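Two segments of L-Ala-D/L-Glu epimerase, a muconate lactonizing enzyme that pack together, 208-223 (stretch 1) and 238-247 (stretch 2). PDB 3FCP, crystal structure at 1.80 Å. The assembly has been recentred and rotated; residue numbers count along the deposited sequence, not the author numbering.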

# COMPACT_ATOMS: atom_id res chain seq x y z
N THR A 208 -6.89 23.60 -8.47
CA THR A 208 -6.29 24.92 -8.46
C THR A 208 -4.96 24.85 -7.70
O THR A 208 -3.98 25.48 -8.08
CB THR A 208 -7.22 25.94 -7.76
OG1 THR A 208 -8.45 26.02 -8.49
CG2 THR A 208 -6.56 27.32 -7.67
N GLY A 209 -4.94 24.06 -6.63
CA GLY A 209 -3.73 23.92 -5.84
C GLY A 209 -2.57 23.30 -6.60
O GLY A 209 -1.43 23.76 -6.48
N ALA A 210 -2.85 22.25 -7.37
CA ALA A 210 -1.81 21.60 -8.15
C ALA A 210 -1.21 22.59 -9.14
O ALA A 210 0.01 22.75 -9.23
CB ALA A 210 -2.38 20.39 -8.89
N LYS A 211 -2.07 23.28 -9.88
CA LYS A 211 -1.62 24.26 -10.86
C LYS A 211 -0.90 25.42 -10.18
O LYS A 211 0.20 25.80 -10.58
CB LYS A 211 -2.81 24.79 -11.66
CG LYS A 211 -2.43 25.77 -12.75
CD LYS A 211 -3.66 26.29 -13.49
CE LYS A 211 -3.27 27.29 -14.57
NZ LYS A 211 -4.47 27.90 -15.22
N GLY A 212 -1.52 25.97 -9.14
CA GLY A 212 -0.93 27.09 -8.43
C GLY A 212 0.41 26.74 -7.80
O GLY A 212 1.39 27.47 -7.96
N CYS A 213 0.47 25.62 -7.10
CA CYS A 213 1.73 25.22 -6.46
C CYS A 213 2.86 24.97 -7.46
O CYS A 213 4.01 25.31 -7.18
CB CYS A 213 1.52 23.98 -5.59
SG CYS A 213 0.66 24.36 -4.03
N ARG A 214 2.54 24.39 -8.62
CA ARG A 214 3.58 24.15 -9.62
C ARG A 214 4.16 25.48 -10.10
O ARG A 214 5.37 25.63 -10.23
CB ARG A 214 3.01 23.37 -10.83
CG ARG A 214 2.94 21.86 -10.63
CD ARG A 214 2.64 21.15 -11.95
NE ARG A 214 1.29 21.44 -12.43
CZ ARG A 214 0.22 20.72 -12.13
NH1 ARG A 214 0.33 19.65 -11.35
NH2 ARG A 214 -0.98 21.09 -12.60
N GLU A 215 3.28 26.44 -10.35
CA GLU A 215 3.69 27.76 -10.81
C GLU A 215 4.54 28.47 -9.76
O GLU A 215 5.57 29.07 -10.08
CB GLU A 215 2.46 28.61 -11.12
CG GLU A 215 1.75 28.22 -12.40
CD GLU A 215 2.62 28.46 -13.61
OE1 GLU A 215 3.09 29.61 -13.78
OE2 GLU A 215 2.83 27.51 -14.39
N LEU A 216 4.11 28.41 -8.50
CA LEU A 216 4.84 29.04 -7.42
C LEU A 216 6.24 28.44 -7.29
O LEU A 216 7.23 29.16 -7.14
CB LEU A 216 4.08 28.88 -6.10
CG LEU A 216 2.76 29.66 -5.99
CD1 LEU A 216 1.98 29.16 -4.78
CD2 LEU A 216 3.06 31.15 -5.88
N ALA A 217 6.33 27.12 -7.35
CA ALA A 217 7.63 26.47 -7.24
C ALA A 217 8.52 26.90 -8.40
O ALA A 217 9.71 27.14 -8.22
CB ALA A 217 7.47 24.95 -7.23
N ALA A 218 7.93 26.98 -9.59
CA ALA A 218 8.68 27.36 -10.78
C ALA A 218 9.24 28.78 -10.72
O ALA A 218 10.35 29.03 -11.20
CB ALA A 218 7.80 27.19 -12.03
N MET A 219 8.51 29.71 -10.12
CA MET A 219 9.00 31.08 -10.02
C MET A 219 9.98 31.30 -8.86
O MET A 219 10.46 32.41 -8.66
CB MET A 219 7.83 32.09 -9.95
CG MET A 219 6.83 31.91 -8.81
SD MET A 219 5.59 33.25 -8.70
CE MET A 219 4.41 32.73 -9.84
N GLY A 220 10.28 30.25 -8.11
CA GLY A 220 11.24 30.39 -7.03
C GLY A 220 10.74 30.58 -5.61
O GLY A 220 11.53 30.88 -4.71
N VAL A 221 9.44 30.42 -5.38
CA VAL A 221 8.90 30.56 -4.04
C VAL A 221 9.53 29.46 -3.17
O VAL A 221 9.58 28.30 -3.58
CB VAL A 221 7.36 30.43 -4.06
CG1 VAL A 221 6.79 30.47 -2.65
CG2 VAL A 221 6.78 31.56 -4.90
N ASP A 222 10.02 29.84 -1.99
CA ASP A 222 10.68 28.89 -1.10
C ASP A 222 9.77 28.02 -0.25
O ASP A 222 10.14 26.93 0.16
CB ASP A 222 11.63 29.62 -0.14
CG ASP A 222 12.74 30.35 -0.86
OD1 ASP A 222 13.24 29.83 -1.88
OD2 ASP A 222 13.13 31.43 -0.38
N LEU A 223 8.57 28.52 0.02
CA LEU A 223 7.64 27.79 0.86
C LEU A 223 6.20 28.17 0.55
O LEU A 223 5.88 29.34 0.38
CB LEU A 223 7.95 28.10 2.33
CG LEU A 223 7.26 27.33 3.45
CD1 LEU A 223 7.77 25.89 3.48
CD2 LEU A 223 7.55 28.02 4.79
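Stretch 2, residues 238-247: RLSQQIETAI

Stretch 2 runs in the same sense as stretch 1: its CA atoms draw near those of stretch 1 at Leu 239 CA to Ala 210 CA (6.8 Å), Ile 243 CA to Arg 214 CA (6.0 Å), Thr 245 CA to Ala 217 CA (5.2 Å) and Ala 246 CA to Leu 223 CA (4.8 Å), so the two backbones converge as they proceed. The approach begins between the last turns of a helix and the helix of stretch 1.

Leu 239, its CA-to-CB bond pointing toward stretch 1 and its side chain in the m,t rotamer, lays CD2 3.8 Å from Ala 210 CA and 4.2 Å from Gly 209 O. A leucine methyl thus lies against the backbone of Gly 209 and Ala 210.

Ile 243 is the first residue to leave helical phi/psi, at -76/132, and a loop follows; its N still bonds back to Leu 239 O at 2.8 Å. The side chain, m at both chi angles, is the main apolar wedge. Ile 243 CD1 lies 3.6 Å from Cys 213 CB, 3.9 Å from Arg 214 N and 4.0 Å from Arg 214 CG, while Ile 243 CG2 sits 4.1 Å from Ala 217 CB. One branched residue thus spans a full helical turn, from Cys 213 to Ala 217.

The closest approach of Glu 244 is its O, 3.7 Å from Ala 217 CB. Glu 244 O also accepts a 2.7 Å hydrogen bond from the O of water 1, which donates a weak one to Ala 217 O at 3.3 Å.

The CA-to-CB bond of Thr 245 points toward stretch 1, and the side chain serves two chemistries. Thr 245 CG2 packs 3.8 Å from Ala 217 CB, and Thr 245 OG1 donates a 2.6 Å hydrogen bond to Val 221 O, the one direct hydrogen bond between the stretches. That carbonyl follows the Schellman motif at the helix end, where Gly 220 has a positive phi of 99°; a CB there would jam against the preceding carbonyl. The hydroxyl therefore ties stretch 2 to the segment that follows the Schellman motif.

Ala 246 CB and Leu 223 CD1 meet at 3.5 Å, and Leu 223 CA makes a CA-H...O contact with Ala 246 O at 3.4 Å. The CA-to-CB bond of Ile 247 points away, though the end of its side chain comes nearer; Leu 223 CD1 reaches Ile 247 C at 4.0 Å.

Read as a pattern, Leu 239 and Ile 243 pack on the helix, Thr 245 bonds to Val 221 O, and Ala 246 meets Leu 223. Together the stretches bury 542 Å².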

# COMPACT_ATOMS: atom_id res chain seq x y z
N ARG A 238 -0.26 14.73 -1.14
CA ARG A 238 0.06 14.53 -2.55
C ARG A 238 0.90 15.70 -3.07
O ARG A 238 1.92 15.51 -3.74
CB ARG A 238 -1.22 14.39 -3.38
CG ARG A 238 -0.99 14.15 -4.87
CD ARG A 238 -2.30 13.93 -5.63
NE ARG A 238 -3.25 15.03 -5.48
CZ ARG A 238 -4.40 14.95 -4.82
NH1 ARG A 238 -4.76 13.81 -4.25
NH2 ARG A 238 -5.19 16.02 -4.72
N LEU A 239 0.48 16.91 -2.75
CA LEU A 239 1.20 18.10 -3.17
C LEU A 239 2.62 18.10 -2.59
O LEU A 239 3.58 18.39 -3.30
CB LEU A 239 0.45 19.36 -2.74
CG LEU A 239 -0.89 19.58 -3.46
CD1 LEU A 239 -1.71 20.63 -2.73
CD2 LEU A 239 -0.62 20.00 -4.91
N SER A 240 2.77 17.74 -1.32
CA SER A 240 4.10 17.73 -0.70
C SER A 240 5.03 16.71 -1.36
O SER A 240 6.24 16.85 -1.31
CB SER A 240 4.00 17.42 0.80
OG SER A 240 3.77 16.04 1.05
N GLN A 241 4.45 15.70 -1.99
CA GLN A 241 5.24 14.67 -2.66
C GLN A 241 5.53 14.98 -4.13
O GLN A 241 6.46 14.42 -4.71
CB GLN A 241 4.54 13.32 -2.54
CG GLN A 241 4.55 12.73 -1.12
CD GLN A 241 3.56 11.59 -0.94
OE1 GLN A 241 3.51 10.96 0.11
NE2 GLN A 241 2.76 11.32 -1.97
N GLN A 242 4.76 15.88 -4.74
CA GLN A 242 4.97 16.20 -6.15
C GLN A 242 5.45 17.62 -6.48
O GLN A 242 6.07 17.84 -7.51
CB GLN A 242 3.70 15.88 -6.93
CG GLN A 242 2.51 16.73 -6.53
CD GLN A 242 1.21 16.28 -7.18
OE1 GLN A 242 0.18 16.94 -7.05
NE2 GLN A 242 1.25 15.15 -7.88
N ILE A 243 5.17 18.58 -5.59
CA ILE A 243 5.56 19.97 -5.81
C ILE A 243 7.05 20.21 -5.56
O ILE A 243 7.59 19.80 -4.53
CB ILE A 243 4.71 20.91 -4.92
CG1 ILE A 243 3.23 20.74 -5.28
CG2 ILE A 243 5.15 22.36 -5.11
CD1 ILE A 243 2.92 20.93 -6.77
N GLU A 244 7.70 20.90 -6.50
CA GLU A 244 9.13 21.15 -6.39
C GLU A 244 9.60 22.33 -5.54
O GLU A 244 10.46 23.12 -5.94
CB GLU A 244 9.75 21.20 -7.79
CG GLU A 244 9.47 19.92 -8.58
CD GLU A 244 10.18 19.85 -9.93
OE1 GLU A 244 10.56 20.90 -10.48
OE2 GLU A 244 10.34 18.73 -10.46
N THR A 245 9.02 22.43 -4.35
CA THR A 245 9.40 23.41 -3.36
C THR A 245 8.76 22.94 -2.05
O THR A 245 7.96 22.01 -2.06
CB THR A 245 8.95 24.85 -3.70
OG1 THR A 245 9.69 25.76 -2.87
CG2 THR A 245 7.46 25.06 -3.45
N ALA A 246 9.13 23.55 -0.94
CA ALA A 246 8.61 23.14 0.36
C ALA A 246 7.17 23.54 0.66
O ALA A 246 6.71 24.62 0.29
CB ALA A 246 9.53 23.67 1.46
N ILE A 247 6.46 22.64 1.35
CA ILE A 247 5.08 22.86 1.76
C ILE A 247 5.05 23.02 3.28
O ILE A 247 5.68 22.25 4.01
CB ILE A 247 4.15 21.66 1.37
CG1 ILE A 247 4.20 21.41 -0.14
CG2 ILE A 247 2.72 21.95 1.81
CD1 ILE A 247 3.91 22.65 -0.99
O HOH W 1 11.43 24.28 -8.16